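Long-range contacts in HAD superfamily hydrolase (Brucella suis biovar 1, PDB 6NQ4), which probably acts as a phosphatase of the haloacid dehalogenase (HAD) superfamily, its natural substrate not being established: residues G83-M88 and N96-V101; V102-V107 and A180-M185; R118-G123 and V139-A144; P190-C195 and A272-N277. One frame throughout, in Å; residues are numbered along the deposited sequence.

Contact 1: G83-M88 and N96-V101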
loop_
_atom_site.group_PDB
_atom_site.type_symbol
_atom_site.label_atom_id
_atom_site.label_comp_id
_atom_site.label_asym_id
_atom_site.label_seq_id
_atom_site.Cartn_x
_atom_site.Cartn_y
_atom_site.Cartn_z
ATOM N N GLY A 83 -10.026 -5.680 -6.966
ATOM C CA GLY A 83 -9.069 -5.775 -8.064
ATOM C C GLY A 83 -7.757 -6.394 -7.633
ATOM O O GLY A 83 -7.149 -7.156 -8.394
ATOM N N VAL A 84 -7.299 -6.081 -6.411
ATOM C CA VAL A 84 -6.089 -6.714 -5.881
ATOM C C VAL A 84 -6.311 -8.209 -5.687
ATOM O O VAL A 84 -5.431 -9.016 -5.997
ATOM C CB VAL A 84 -5.659 -6.001 -4.585
ATOM C CG1 VAL A 84 -4.533 -6.775 -3.872
ATOM C CG2 VAL A 84 -5.257 -4.539 -4.896
ATOM N N VAL A 85 -7.486 -8.601 -5.185
ATOM C CA VAL A 85 -7.805 -10.022 -5.049
ATOM C C VAL A 85 -7.750 -10.722 -6.405
ATOM O O VAL A 85 -7.155 -11.800 -6.544
ATOM C CB VAL A 85 -9.179 -10.214 -4.373
ATOM C CG1 VAL A 85 -9.685 -11.649 -4.547
ATOM C CG2 VAL A 85 -9.100 -9.898 -2.880
ATOM N N ALA A 86 -8.390 -10.138 -7.424
ATOM C CA ALA A 86 -8.408 -10.774 -8.742
ATOM C C ALA A 86 -7.000 -10.913 -9.302
ATOM O O ALA A 86 -6.639 -11.961 -9.862
ATOM C CB ALA A 86 -9.273 -9.959 -9.698
ATOM N N GLN A 87 -6.183 -9.872 -9.149
ATOM C CA GLN A 87 -4.815 -9.949 -9.641
ATOM C C GLN A 87 -4.025 -11.030 -8.909
ATOM O O GLN A 87 -3.282 -11.797 -9.543
ATOM C CB GLN A 87 -4.140 -8.596 -9.518
ATOM C CG GLN A 87 -2.687 -8.657 -9.895
ATOM C CD GLN A 87 -2.052 -7.310 -9.746
ATOM O OE1 GLN A 87 -2.390 -6.564 -8.822
ATOM N NE2 GLN A 87 -1.113 -6.982 -10.641
ATOM N N MET A 88 -4.181 -11.123 -7.581
ATOM C CA MET A 88 -3.516 -12.185 -6.831
ATOM C C MET A 88 -3.932 -13.556 -7.338
ATOM O O MET A 88 -3.096 -14.459 -7.454
ATOM C CB MET A 88 -3.847 -12.069 -5.343
ATOM C CG MET A 88 -3.097 -10.949 -4.636
ATOM S SD MET A 88 -3.137 -11.151 -2.853
ATOM C CE MET A 88 -4.867 -11.072 -2.592
ATOM N N ASN A 96 -7.273 -19.366 0.257
ATOM C CA ASN A 96 -7.061 -19.872 1.613
ATOM C C ASN A 96 -5.777 -19.354 2.266
ATOM O O ASN A 96 -5.485 -19.745 3.403
ATOM C CB ASN A 96 -7.183 -21.407 1.690
ATOM C CG ASN A 96 -6.054 -22.141 0.971
ATOM O OD1 ASN A 96 -5.076 -21.544 0.534
ATOM N ND2 ASN A 96 -6.197 -23.468 0.853
ATOM N N ALA A 97 -5.006 -18.492 1.595
ATOM C CA ALA A 97 -3.808 -17.909 2.195
ATOM C C ALA A 97 -4.081 -16.628 2.971
ATOM O O ALA A 97 -3.168 -16.101 3.614
ATOM C CB ALA A 97 -2.743 -17.629 1.127
ATOM N N TYR A 98 -5.298 -16.098 2.921
ATOM C CA TYR A 98 -5.588 -14.851 3.606
ATOM C C TYR A 98 -7.067 -14.818 3.954
ATOM O O TYR A 98 -7.877 -15.562 3.388
ATOM C CB TYR A 98 -5.175 -13.638 2.735
ATOM C CG TYR A 98 -5.858 -13.618 1.375
ATOM C CD1 TYR A 98 -5.316 -14.308 0.295
ATOM C CD2 TYR A 98 -7.054 -12.931 1.181
ATOM C CE1 TYR A 98 -5.952 -14.314 -0.944
ATOM C CE2 TYR A 98 -7.692 -12.934 -0.038
ATOM C CZ TYR A 98 -7.150 -13.625 -1.103
ATOM O OH TYR A 98 -7.799 -13.606 -2.325
ATOM N N ASP A 99 -7.417 -13.942 4.894
ATOM C CA ASP A 99 -8.813 -13.722 5.246
ATOM C C ASP A 99 -9.418 -12.529 4.531
ATOM O O ASP A 99 -10.563 -12.612 4.069
ATOM C CB ASP A 99 -8.944 -13.533 6.760
ATOM C CG ASP A 99 -8.676 -14.813 7.519
ATOM O OD1 ASP A 99 -9.650 -15.562 7.752
ATOM O OD2 ASP A 99 -7.495 -15.085 7.844
ATOM N N ARG A 100 -8.668 -11.436 4.400
ATOM C CA ARG A 100 -9.191 -10.227 3.782
ATOM C C ARG A 100 -8.029 -9.403 3.258
ATOM O O ARG A 100 -6.895 -9.534 3.739
ATOM C CB ARG A 100 -10.048 -9.406 4.760
ATOM C CG ARG A 100 -11.420 -9.109 4.172
ATOM C CD ARG A 100 -12.287 -8.248 5.056
ATOM N NE ARG A 100 -13.303 -9.018 5.755
ATOM C CZ ARG A 100 -14.133 -8.478 6.636
ATOM N NH1 ARG A 100 -15.046 -9.223 7.248
ATOM N NH2 ARG A 100 -14.037 -7.182 6.903
ATOM N N VAL A 101 -8.326 -8.572 2.248
ATOM C CA VAL A 101 -7.384 -7.599 1.697
ATOM C C VAL A 101 -7.894 -6.204 2.023
ATOM O O VAL A 101 -9.087 -5.918 1.834
ATOM C CB VAL A 101 -7.240 -7.771 0.174
ATOM C CG1 VAL A 101 -6.312 -6.700 -0.405
ATOM C CG2 VAL A 101 -6.694 -9.158 -0.157
#

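Contact 2: V102-V107 and A180-M185. With EDO (1,2-ethanediol), chain C.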
loop_
_atom_site.group_PDB
_atom_site.type_symbol
_atom_site.label_atom_id
_atom_site.label_comp_id
_atom_site.label_asym_id
_atom_site.label_seq_id
_atom_site.Cartn_x
_atom_site.Cartn_y
_atom_site.Cartn_z
ATOM N N VAL A 102 -7.007 -5.350 2.539
ATOM C CA VAL A 102 -7.287 -3.935 2.758
ATOM C C VAL A 102 -6.254 -3.135 1.988
ATOM O O VAL A 102 -5.052 -3.347 2.162
ATOM C CB VAL A 102 -7.248 -3.582 4.256
ATOM C CG1 VAL A 102 -7.356 -2.077 4.447
ATOM C CG2 VAL A 102 -8.375 -4.309 5.006
ATOM N N THR A 103 -6.711 -2.226 1.139
ATOM C CA THR A 103 -5.806 -1.472 0.282
ATOM C C THR A 103 -5.837 0.012 0.617
ATOM O O THR A 103 -6.808 0.541 1.173
ATOM C CB THR A 103 -6.113 -1.653 -1.212
ATOM O OG1 THR A 103 -7.278 -0.872 -1.553
ATOM C CG2 THR A 103 -6.339 -3.102 -1.575
ATOM N N SER A 104 -4.770 0.703 0.204
ATOM C CA SER A 104 -4.770 2.159 0.290
ATOM C C SER A 104 -5.918 2.750 -0.523
ATOM O O SER A 104 -6.579 3.690 -0.075
ATOM C CB SER A 104 -3.404 2.689 -0.175
ATOM O OG SER A 104 -3.374 4.104 -0.157
ATOM N N GLY A 105 -6.206 2.175 -1.702
ATOM C CA GLY A 105 -7.365 2.612 -2.473
ATOM C C GLY A 105 -8.650 2.560 -1.664
ATOM O O GLY A 105 -9.471 3.494 -1.716
ATOM N N ASP A 106 -8.853 1.468 -0.908
ATOM C CA ASP A 106 -10.066 1.337 -0.097
ATOM C C ASP A 106 -10.231 2.529 0.845
ATOM O O ASP A 106 -11.310 3.130 0.931
ATOM C CB ASP A 106 -9.981 0.078 0.766
ATOM C CG ASP A 106 -10.108 -1.230 -0.013
ATOM O OD1 ASP A 106 -10.751 -1.272 -1.076
ATOM O OD2 ASP A 106 -9.585 -2.254 0.498
ATOM N N VAL A 107 -9.190 2.860 1.609
ATOM C CA VAL A 107 -9.324 3.940 2.581
ATOM C C VAL A 107 -9.225 5.318 1.938
ATOM O O VAL A 107 -9.763 6.287 2.483
ATOM C CB VAL A 107 -8.359 3.783 3.773
ATOM C CG1 VAL A 107 -8.780 2.622 4.640
ATOM C CG2 VAL A 107 -6.908 3.650 3.321
ATOM N N ALA A 180 -3.448 8.259 -3.650
ATOM C CA ALA A 180 -4.038 6.951 -3.357
ATOM C C ALA A 180 -3.008 5.847 -3.122
ATOM O O ALA A 180 -3.396 4.724 -2.772
ATOM C CB ALA A 180 -5.002 6.516 -4.472
ATOM N N ASN A 181 -1.713 6.122 -3.310
ATOM C CA ASN A 181 -0.669 5.121 -3.094
ATOM C C ASN A 181 0.584 5.846 -2.624
ATOM O O ASN A 181 1.316 6.425 -3.440
ATOM C CB ASN A 181 -0.389 4.333 -4.371
ATOM C CG ASN A 181 0.776 3.385 -4.222
ATOM O OD1 ASN A 181 1.329 3.219 -3.122
ATOM N ND2 ASN A 181 1.163 2.742 -5.334
ATOM N N PRO A 182 0.893 5.792 -1.323
ATOM C CA PRO A 182 2.084 6.474 -0.790
ATOM C C PRO A 182 3.423 5.959 -1.302
ATOM O O PRO A 182 4.421 6.667 -1.109
ATOM C CB PRO A 182 1.979 6.219 0.728
ATOM C CG PRO A 182 0.568 5.922 0.981
ATOM C CD PRO A 182 0.044 5.247 -0.248
ATOM N N ASP A 183 3.496 4.753 -1.875
ATOM C CA ASP A 183 4.790 4.211 -2.304
ATOM C C ASP A 183 5.426 5.137 -3.342
ATOM O O ASP A 183 4.734 5.743 -4.163
ATOM C CB ASP A 183 4.613 2.842 -2.981
ATOM C CG ASP A 183 4.168 1.718 -2.025
ATOM O OD1 ASP A 183 4.096 1.925 -0.797
ATOM O OD2 ASP A 183 3.896 0.598 -2.541
ATOM N N ILE A 184 6.764 5.237 -3.315
ATOM C CA ILE A 184 7.471 5.993 -4.347
ATOM C C ILE A 184 7.676 5.145 -5.595
ATOM O O ILE A 184 7.442 5.597 -6.723
ATOM C CB ILE A 184 8.813 6.506 -3.797
ATOM C CG1 ILE A 184 8.594 7.330 -2.530
ATOM C CG2 ILE A 184 9.596 7.268 -4.898
ATOM C CD1 ILE A 184 7.628 8.457 -2.711
ATOM N N MET A 185 8.135 3.913 -5.411
ATOM C CA MET A 185 8.283 2.947 -6.497
ATOM C C MET A 185 7.702 1.626 -6.038
ATOM O O MET A 185 7.461 1.410 -4.846
ATOM C CB MET A 185 9.752 2.711 -6.906
ATOM C CG MET A 185 10.492 3.987 -7.275
ATOM S SD MET A 185 11.992 3.680 -8.237
ATOM C CE MET A 185 11.259 3.601 -9.887
HETATM C C1 EDO C . 1.166 -1.522 -5.912
HETATM O O1 EDO C . 0.711 -0.685 -6.988
HETATM C C2 EDO C . 1.570 -0.650 -4.727
HETATM O O2 EDO C . 2.688 0.210 -5.051
#

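Contact 3: R118-G123 and V139-A144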
loop_
_atom_site.group_PDB
_atom_site.type_symbol
_atom_site.label_atom_id
_atom_site.label_comp_id
_atom_site.label_asym_id
_atom_site.label_seq_id
_atom_site.Cartn_x
_atom_site.Cartn_y
_atom_site.Cartn_z
ATOM N N ARG A 118 -15.639 17.770 -8.067
ATOM C CA ARG A 118 -15.114 17.906 -9.425
ATOM C C ARG A 118 -13.618 17.616 -9.389
ATOM O O ARG A 118 -12.829 18.454 -8.941
ATOM C CB ARG A 118 -15.396 19.304 -9.959
ATOM C CG ARG A 118 -16.884 19.599 -10.045
ATOM C CD ARG A 118 -17.160 21.063 -10.384
ATOM N NE ARG A 118 -16.689 21.405 -11.721
ATOM C CZ ARG A 118 -17.314 21.063 -12.845
ATOM N NH1 ARG A 118 -18.437 20.361 -12.800
ATOM N NH2 ARG A 118 -16.813 21.423 -14.021
ATOM N N ILE A 119 -13.232 16.436 -9.876
ATOM C CA ILE A 119 -11.917 15.844 -9.648
ATOM C C ILE A 119 -11.155 15.727 -10.958
ATOM O O ILE A 119 -11.712 15.298 -11.972
ATOM C CB ILE A 119 -12.086 14.443 -9.029
ATOM C CG1 ILE A 119 -12.608 14.576 -7.599
ATOM C CG2 ILE A 119 -10.759 13.638 -9.107
ATOM C CD1 ILE A 119 -13.105 13.256 -7.007
ATOM N N PHE A 120 -9.864 16.086 -10.923
ATOM C CA PHE A 120 -8.926 15.785 -11.995
ATOM C C PHE A 120 -8.154 14.521 -11.621
ATOM O O PHE A 120 -7.455 14.491 -10.596
ATOM C CB PHE A 120 -7.973 16.962 -12.193
ATOM C CG PHE A 120 -6.899 16.721 -13.209
ATOM C CD1 PHE A 120 -7.211 16.456 -14.542
ATOM C CD2 PHE A 120 -5.565 16.766 -12.833
ATOM C CE1 PHE A 120 -6.191 16.255 -15.478
ATOM C CE2 PHE A 120 -4.551 16.577 -13.765
ATOM C CZ PHE A 120 -4.864 16.319 -15.079
ATOM N N HIS A 121 -8.282 13.489 -12.451
ATOM C CA HIS A 121 -7.653 12.192 -12.212
ATOM C C HIS A 121 -6.256 12.154 -12.824
ATOM O O HIS A 121 -6.083 12.472 -14.009
ATOM C CB HIS A 121 -8.520 11.101 -12.853
ATOM C CG HIS A 121 -7.919 9.729 -12.819
ATOM N ND1 HIS A 121 -7.824 8.982 -11.663
ATOM C CD2 HIS A 121 -7.417 8.954 -13.813
ATOM C CE1 HIS A 121 -7.290 7.805 -11.945
ATOM N NE2 HIS A 121 -7.039 7.760 -13.244
ATOM N N ILE A 122 -5.272 11.747 -12.025
ATOM C CA ILE A 122 -3.937 11.429 -12.519
ATOM C C ILE A 122 -3.736 9.947 -12.239
ATOM O O ILE A 122 -3.636 9.533 -11.077
ATOM C CB ILE A 122 -2.838 12.267 -11.851
ATOM C CG1 ILE A 122 -3.106 13.766 -12.013
ATOM C CG2 ILE A 122 -1.476 11.909 -12.471
ATOM C CD1 ILE A 122 -2.148 14.644 -11.205
ATOM N N GLY A 123 -3.676 9.150 -13.293
ATOM C CA GLY A 123 -3.506 7.718 -13.163
ATOM C C GLY A 123 -4.029 7.022 -14.401
ATOM O O GLY A 123 -4.567 7.646 -15.321
ATOM N N VAL A 139 -13.321 15.490 -14.351
ATOM C CA VAL A 139 -13.367 16.646 -15.229
ATOM C C VAL A 139 -11.977 16.922 -15.791
ATOM O O VAL A 139 -10.980 16.322 -15.383
ATOM C CB VAL A 139 -13.957 17.892 -14.530
ATOM C CG1 VAL A 139 -15.368 17.607 -14.025
ATOM C CG2 VAL A 139 -13.064 18.346 -13.375
ATOM N N GLU A 140 -11.936 17.812 -16.774
ATOM C CA GLU A 140 -10.676 18.277 -17.321
ATOM C C GLU A 140 -9.908 19.062 -16.270
ATOM O O GLU A 140 -10.474 19.595 -15.316
ATOM C CB GLU A 140 -10.931 19.221 -18.493
ATOM C CG GLU A 140 -11.764 18.627 -19.594
ATOM C CD GLU A 140 -10.925 17.931 -20.633
ATOM O OE1 GLU A 140 -9.736 17.664 -20.360
ATOM O OE2 GLU A 140 -11.455 17.664 -21.731
ATOM N N GLU A 141 -8.599 19.174 -16.495
ATOM C CA GLU A 141 -7.733 19.923 -15.588
ATOM C C GLU A 141 -8.274 21.324 -15.290
ATOM O O GLU A 141 -8.346 21.737 -14.127
ATOM C CB GLU A 141 -6.334 20.022 -16.201
ATOM C CG GLU A 141 -5.327 20.668 -15.270
ATOM C CD GLU A 141 -4.041 21.069 -15.968
ATOM O OE1 GLU A 141 -3.696 20.460 -17.004
ATOM O OE2 GLU A 141 -3.381 22.005 -15.469
ATOM N N PHE A 142 -8.666 22.071 -16.330
ATOM C CA PHE A 142 -9.095 23.457 -16.143
ATOM C C PHE A 142 -10.386 23.584 -15.332
ATOM O O PHE A 142 -10.666 24.669 -14.803
ATOM C CB PHE A 142 -9.196 24.174 -17.498
ATOM C CG PHE A 142 -10.484 23.913 -18.253
ATOM C CD1 PHE A 142 -11.557 24.789 -18.138
ATOM C CD2 PHE A 142 -10.609 22.816 -19.096
ATOM C CE1 PHE A 142 -12.740 24.567 -18.839
ATOM C CE2 PHE A 142 -11.787 22.580 -19.791
ATOM C CZ PHE A 142 -12.857 23.465 -19.666
ATOM N N GLU A 143 -11.158 22.499 -15.201
ATOM C CA GLU A 143 -12.441 22.483 -14.501
ATOM C C GLU A 143 -12.343 21.975 -13.070
ATOM O O GLU A 143 -13.337 22.034 -12.337
ATOM C CB GLU A 143 -13.414 21.553 -15.239
ATOM C CG GLU A 143 -13.693 21.962 -16.666
ATOM C CD GLU A 143 -14.460 20.907 -17.459
ATOM O OE1 GLU A 143 -14.078 19.712 -17.430
ATOM O OE2 GLU A 143 -15.445 21.280 -18.127
ATOM N N ALA A 144 -11.196 21.455 -12.667
ATOM C CA ALA A 144 -11.134 20.668 -11.450
ATOM C C ALA A 144 -11.062 21.553 -10.212
ATOM O O ALA A 144 -10.507 22.657 -10.233
ATOM C CB ALA A 144 -9.930 19.738 -11.500
HETATM O O HOH W 1 -14.747 23.381 -10.322
HETATM O O HOH W 2 -10.071 13.735 -14.792
#

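Contact 4: P190-C195 and A272-N277. With EDO (1,2-ethanediol), chain F.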
loop_
_atom_site.group_PDB
_atom_site.type_symbol
_atom_site.label_atom_id
_atom_site.label_comp_id
_atom_site.label_asym_id
_atom_site.label_seq_id
_atom_site.Cartn_x
_atom_site.Cartn_y
_atom_site.Cartn_z
ATOM N N PRO A 190 10.997 -7.805 -12.825
ATOM C CA PRO A 190 12.356 -7.279 -12.660
ATOM C C PRO A 190 12.447 -5.765 -12.686
ATOM O O PRO A 190 13.532 -5.235 -12.418
ATOM C CB PRO A 190 13.089 -7.860 -13.882
ATOM C CG PRO A 190 12.016 -7.868 -14.940
ATOM C CD PRO A 190 10.767 -8.311 -14.189
ATOM N N ARG A 191 11.372 -5.063 -13.032
ATOM C CA ARG A 191 11.407 -3.619 -13.214
ATOM C C ARG A 191 11.044 -2.890 -11.918
ATOM O O ARG A 191 10.384 -3.440 -11.027
ATOM C CB ARG A 191 10.432 -3.211 -14.331
ATOM C CG ARG A 191 10.855 -3.715 -15.717
ATOM C CD ARG A 191 9.958 -3.246 -16.884
ATOM N NE ARG A 191 8.531 -3.519 -16.674
ATOM C CZ ARG A 191 7.971 -4.725 -16.691
ATOM N NH1 ARG A 191 8.705 -5.812 -16.911
ATOM N NH2 ARG A 191 6.668 -4.845 -16.480
ATOM N N LEU A 192 11.479 -1.631 -11.823
ATOM C CA LEU A 192 10.992 -0.684 -10.820
ATOM C C LEU A 192 10.130 0.355 -11.523
ATOM O O LEU A 192 10.527 0.891 -12.571
ATOM C CB LEU A 192 12.145 -0.008 -10.067
ATOM C CG LEU A 192 12.888 -0.940 -9.105
ATOM C CD1 LEU A 192 14.241 -0.372 -8.697
ATOM C CD2 LEU A 192 12.021 -1.160 -7.891
ATOM N N ILE A 193 8.948 0.609 -10.963
ATOM C CA ILE A 193 7.916 1.435 -11.574
ATOM C C ILE A 193 7.581 2.577 -10.624
ATOM O O ILE A 193 7.360 2.353 -9.428
ATOM C CB ILE A 193 6.661 0.574 -11.816
ATOM C CG1 ILE A 193 6.991 -0.657 -12.673
ATOM C CG2 ILE A 193 5.553 1.396 -12.431
ATOM C CD1 ILE A 193 7.430 -0.327 -14.078
ATOM N N TRP A 194 7.468 3.789 -11.169
ATOM C CA TRP A 194 7.102 4.941 -10.355
ATOM C C TRP A 194 5.631 4.867 -9.959
ATOM O O TRP A 194 4.784 4.469 -10.764
ATOM C CB TRP A 194 7.324 6.229 -11.149
ATOM C CG TRP A 194 8.764 6.499 -11.423
ATOM C CD1 TRP A 194 9.399 6.409 -12.630
ATOM C CD2 TRP A 194 9.753 6.893 -10.472
ATOM N NE1 TRP A 194 10.730 6.710 -12.483
ATOM C CE2 TRP A 194 10.974 7.029 -11.172
ATOM C CE3 TRP A 194 9.730 7.140 -9.100
ATOM C CZ2 TRP A 194 12.168 7.395 -10.540
ATOM C CZ3 TRP A 194 10.916 7.508 -8.473
ATOM C CH2 TRP A 194 12.117 7.636 -9.193
ATOM N N CYS A 195 5.330 5.284 -8.731
ATOM C CA CYS A 195 3.978 5.236 -8.186
ATOM C C CYS A 195 3.480 6.635 -7.845
ATOM O O CYS A 195 4.210 7.627 -7.909
ATOM C CB CYS A 195 3.948 4.391 -6.917
ATOM S SG CYS A 195 4.383 2.675 -7.144
ATOM N N ALA A 272 9.369 0.600 -1.923
ATOM C CA ALA A 272 8.733 1.782 -1.356
ATOM C C ALA A 272 9.727 2.745 -0.720
ATOM O O ALA A 272 9.380 3.912 -0.492
ATOM C CB ALA A 272 7.679 1.376 -0.314
ATOM N N ASP A 273 10.950 2.294 -0.435
ATOM C CA ASP A 273 11.980 3.112 0.199
ATOM C C ASP A 273 12.908 3.793 -0.804
ATOM O O ASP A 273 13.826 4.506 -0.382
ATOM C CB ASP A 273 12.842 2.247 1.130
ATOM C CG ASP A 273 12.089 1.746 2.345
ATOM O OD1 ASP A 273 11.199 2.472 2.851
ATOM O OD2 ASP A 273 12.407 0.629 2.809
ATOM N N TYR A 274 12.716 3.570 -2.103
ATOM C CA TYR A 274 13.519 4.251 -3.113
ATOM C C TYR A 274 13.160 5.734 -3.159
ATOM O O TYR A 274 12.035 6.136 -2.853
ATOM C CB TYR A 274 13.313 3.606 -4.492
ATOM C CG TYR A 274 14.203 2.403 -4.766
ATOM C CD1 TYR A 274 14.026 1.202 -4.083
ATOM C CD2 TYR A 274 15.212 2.463 -5.733
ATOM C CE1 TYR A 274 14.837 0.099 -4.337
ATOM C CE2 TYR A 274 16.036 1.365 -5.989
ATOM C CZ TYR A 274 15.838 0.186 -5.292
ATOM O OH TYR A 274 16.639 -0.909 -5.535
ATOM N N ALA A 275 14.138 6.556 -3.515
ATOM C CA ALA A 275 13.937 7.993 -3.621
ATOM C C ALA A 275 13.483 8.369 -5.035
ATOM O O ALA A 275 13.542 7.567 -5.969
ATOM C CB ALA A 275 15.224 8.734 -3.249
ATOM N N VAL A 276 13.032 9.619 -5.186
ATOM C CA VAL A 276 12.565 10.124 -6.476
ATOM C C VAL A 276 13.678 10.235 -7.515
ATOM O O VAL A 276 13.394 10.368 -8.711
ATOM C CB VAL A 276 11.742 11.419 -6.267
ATOM C CG1 VAL A 276 11.319 12.050 -7.597
ATOM C CG2 VAL A 276 10.516 11.119 -5.424
ATOM N N ASN A 277 14.940 10.150 -7.106
ATOM C CA ASN A 277 16.031 10.041 -8.067
ATOM C C ASN A 277 16.379 8.597 -8.408
ATOM O O ASN A 277 17.349 8.359 -9.133
ATOM C CB ASN A 277 17.269 10.803 -7.580
ATOM C CG ASN A 277 17.932 10.145 -6.388
ATOM O OD1 ASN A 277 17.355 9.270 -5.737
ATOM N ND2 ASN A 277 19.159 10.570 -6.092
HETATM C C1 EDO F . 9.204 3.735 -16.087
HETATM O O1 EDO F . 9.687 5.084 -16.137
HETATM C C2 EDO F . 9.035 3.332 -14.627
HETATM O O2 EDO F . 7.826 3.910 -14.075
#

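Contact 1: G83-M88 and N96-V101
M88 lays its terminal methyl over one face of the Y98 ring, CE standing 4.1 Å from the ring centroid and 26° off the normal, which makes a CH-pi contact. The sulfur follows at a longer and more slanting range, SD 5.1 Å from the same centroid, so the pair also counts as a Met-aromatic contact. A turn at chi3 (-61°) folds the methionine tip so that its methyl, not its sulfur, is presented to the ring. That methyl is shared: M88 CE also touches V101 CG2 at 3.6 Å, wedged between the aromatic ring and the valine. V85 reaches the same two residues, CG1 sitting 3.5 Å from Y98 OH at the far end of the ring and CG2 mainly on the valine, 3.7 Å from V101 CG2. V84, next to V85 and one turn before M88, packs its CG1 on V101 CG1 at 3.9 Å, and the two branches of V101 are thereby divided among three residues of the helix. The unit is a beta-alpha-beta crossover of the Rossmann-like HAD core: helix 81-90 lies against strand 100-103 after leaving strand 70-75, whose L73 touches both M88 and Y98. Methyl groups, a thioether and an aromatic face carry the contact, with the tyrosine hydroxyl meeting carbon on the helix side, which implies that helix 81-90 and the chain leading into strand 100-103 are held here by burial and dispersion, without directional polar bonds.

Contact 2: V102-V107 and A180-M185
S104 and A180 supply the one hydrogen bond across this contact: the serine hydroxyl donates to the backbone carbonyl, OG to A180 O 2.7 Å, arriving from well above the carbonyl plane (61° out of it). With OG anti to the backbone N (chi1 178°), the hydroxyl reaches out from the first turn of helix 104-114 to the loop. Van der Waals contact is slight by comparison, with P182 CD resting 3.6 Å from S104 OG. Each partner is also braced by local polar bonds. T103 and D106 form a capping box, in which D106 N donates to T103 OG1 (2.9 Å) and T103 N donates to D106 OD2 (2.9 Å). On the loop side N181 OD1 accepts from D183 N at 2.9 Å, an Asx turn. This leaves the N181 amide nitrogen directed at a bound ethanediol, whose O2 lies 3.0 Å from N181 ND2 and donates to D183 OD2. D183 OD1 is held by N76, which the side chains of S104 and P182 also touch. The diol probably comes from the crystallisation liquor, though its grip by N181 and D183 is consistent with a small polar pocket there. A helix N-terminus beginning directly after a parallel strand is characteristic of the Rossmann-like HAD core, and here it meets the loop that follows strand 177-179 of the second parallel sheet.

Contact 3: R118-G123 and V139-A144
F120 and A144 make the tight part of this contact, CB against CB at 3.5 Å. The phenyl ring, placed with CG anti to the backbone N (chi1 176°), runs side by side with E141 and takes that residue's CB over one face, 4.1 Å from the ring centroid, as a CH-pi contact. V139 O lies at the ring edge, close to its plane. Beside the ring a backbone bond ties the two segments: V139 N donates to I119 O at 2.9 Å with an N-H...O angle of 163°, and the V139 CG2 methyl leans on the same carbonyl oxygen.

The R118 end is looser and wetter. Its guanidinium carries V139 CG1 over one face, while E143 O lies at the edge, reached by R118 NE only through a weak bond of 3.5 Å. A water bridges the same two atoms, donating to E143 O at 2.8 Å and weakly accepting from R118 NE. The E143 carboxylate stays beyond salt-bridge range, with R118 NH2 4.3 Å from E143 OE2; its OE1 instead accepts from E140 N, just ahead of the 3-10 turn 141-143. A second water links H121 N to V139 O, continuing the backbone pairing indirectly.

Strand 118-122 sits between strands 137-138 and 146-149 of the five-stranded parallel sheet, and the loop joining those two neighbours passes over F120. Helix 164-172 packs against the same pair: L166 touches both F120 and E141, and R169 forms a salt bridge with the E141 carboxylate.

Contact 4: P190-C195 and A272-N277
Y274 receives the L192 CD1 methyl over one face of its ring, 4.1 Å from the centroid and 29° off the normal, a CH-pi contact in which the two side chains cross at about a right angle. The indole of W194 is engaged differently: A275 O lies at its edge, near the plane, and V276 O approaches obliquely, while O1 of a bound ethanediol lies in the ring plane at the pyrrole end. L192 and W194 belong to strand 191-194, the second arm of a beta hairpin with strand 185-188. Y274, A275 and V276 lie in the loop between strands 261-265 and 298-300 of the HAD core sheet, so the contact fastens the hairpin to that loop at the protein surface.

L192 sets out toward the loop and touches Y274 CE2 with CD1 at 3.7 Å. W194 does not set out toward the loop, but the length of its indole carries the six-membered ring to the loop backbone, and its CZ3 also comes 3.7 Å from V276 CA. The loop therefore offers a ring to the leucine and carbonyl oxygens to the tryptophan. M185, on the partner strand, touches both L192 and W194. V276 also touches R201 and E202 of helix 196-205.

The ethanediol, probably from the crystallisation liquor, accepts a nearly straight bond from the strand: W194 N to O2 is 2.9 Å, with an N-H...O angle of 172°. At the opposite end of the tryptophan, the CH2 atom of W194 lies 3.1 Å from V276 O.

Contacts 1 and 2 are consecutive on strand 100-103 and touch where V84 CG2 meets T103 CG2 at 3.8 Å; their centres are 15 Å apart. Contact 2 joins contact 4 through the hairpin, I184 O lying 2.9 Å from C195 N, a probable hydrogen bond, while I184 also packs on the backbone of Y274. Contact 3 stands apart in the second sheet, its centre about 20 Å from that of contact 2. The sodium ion, at the site of D42, W44 and D246, is about 12 Å from the V84 side chain and about 10 Å from that of L192, whereas the N181 side chain lies about 6 Å from a bound phosphate, probably from the crystallisation liquor.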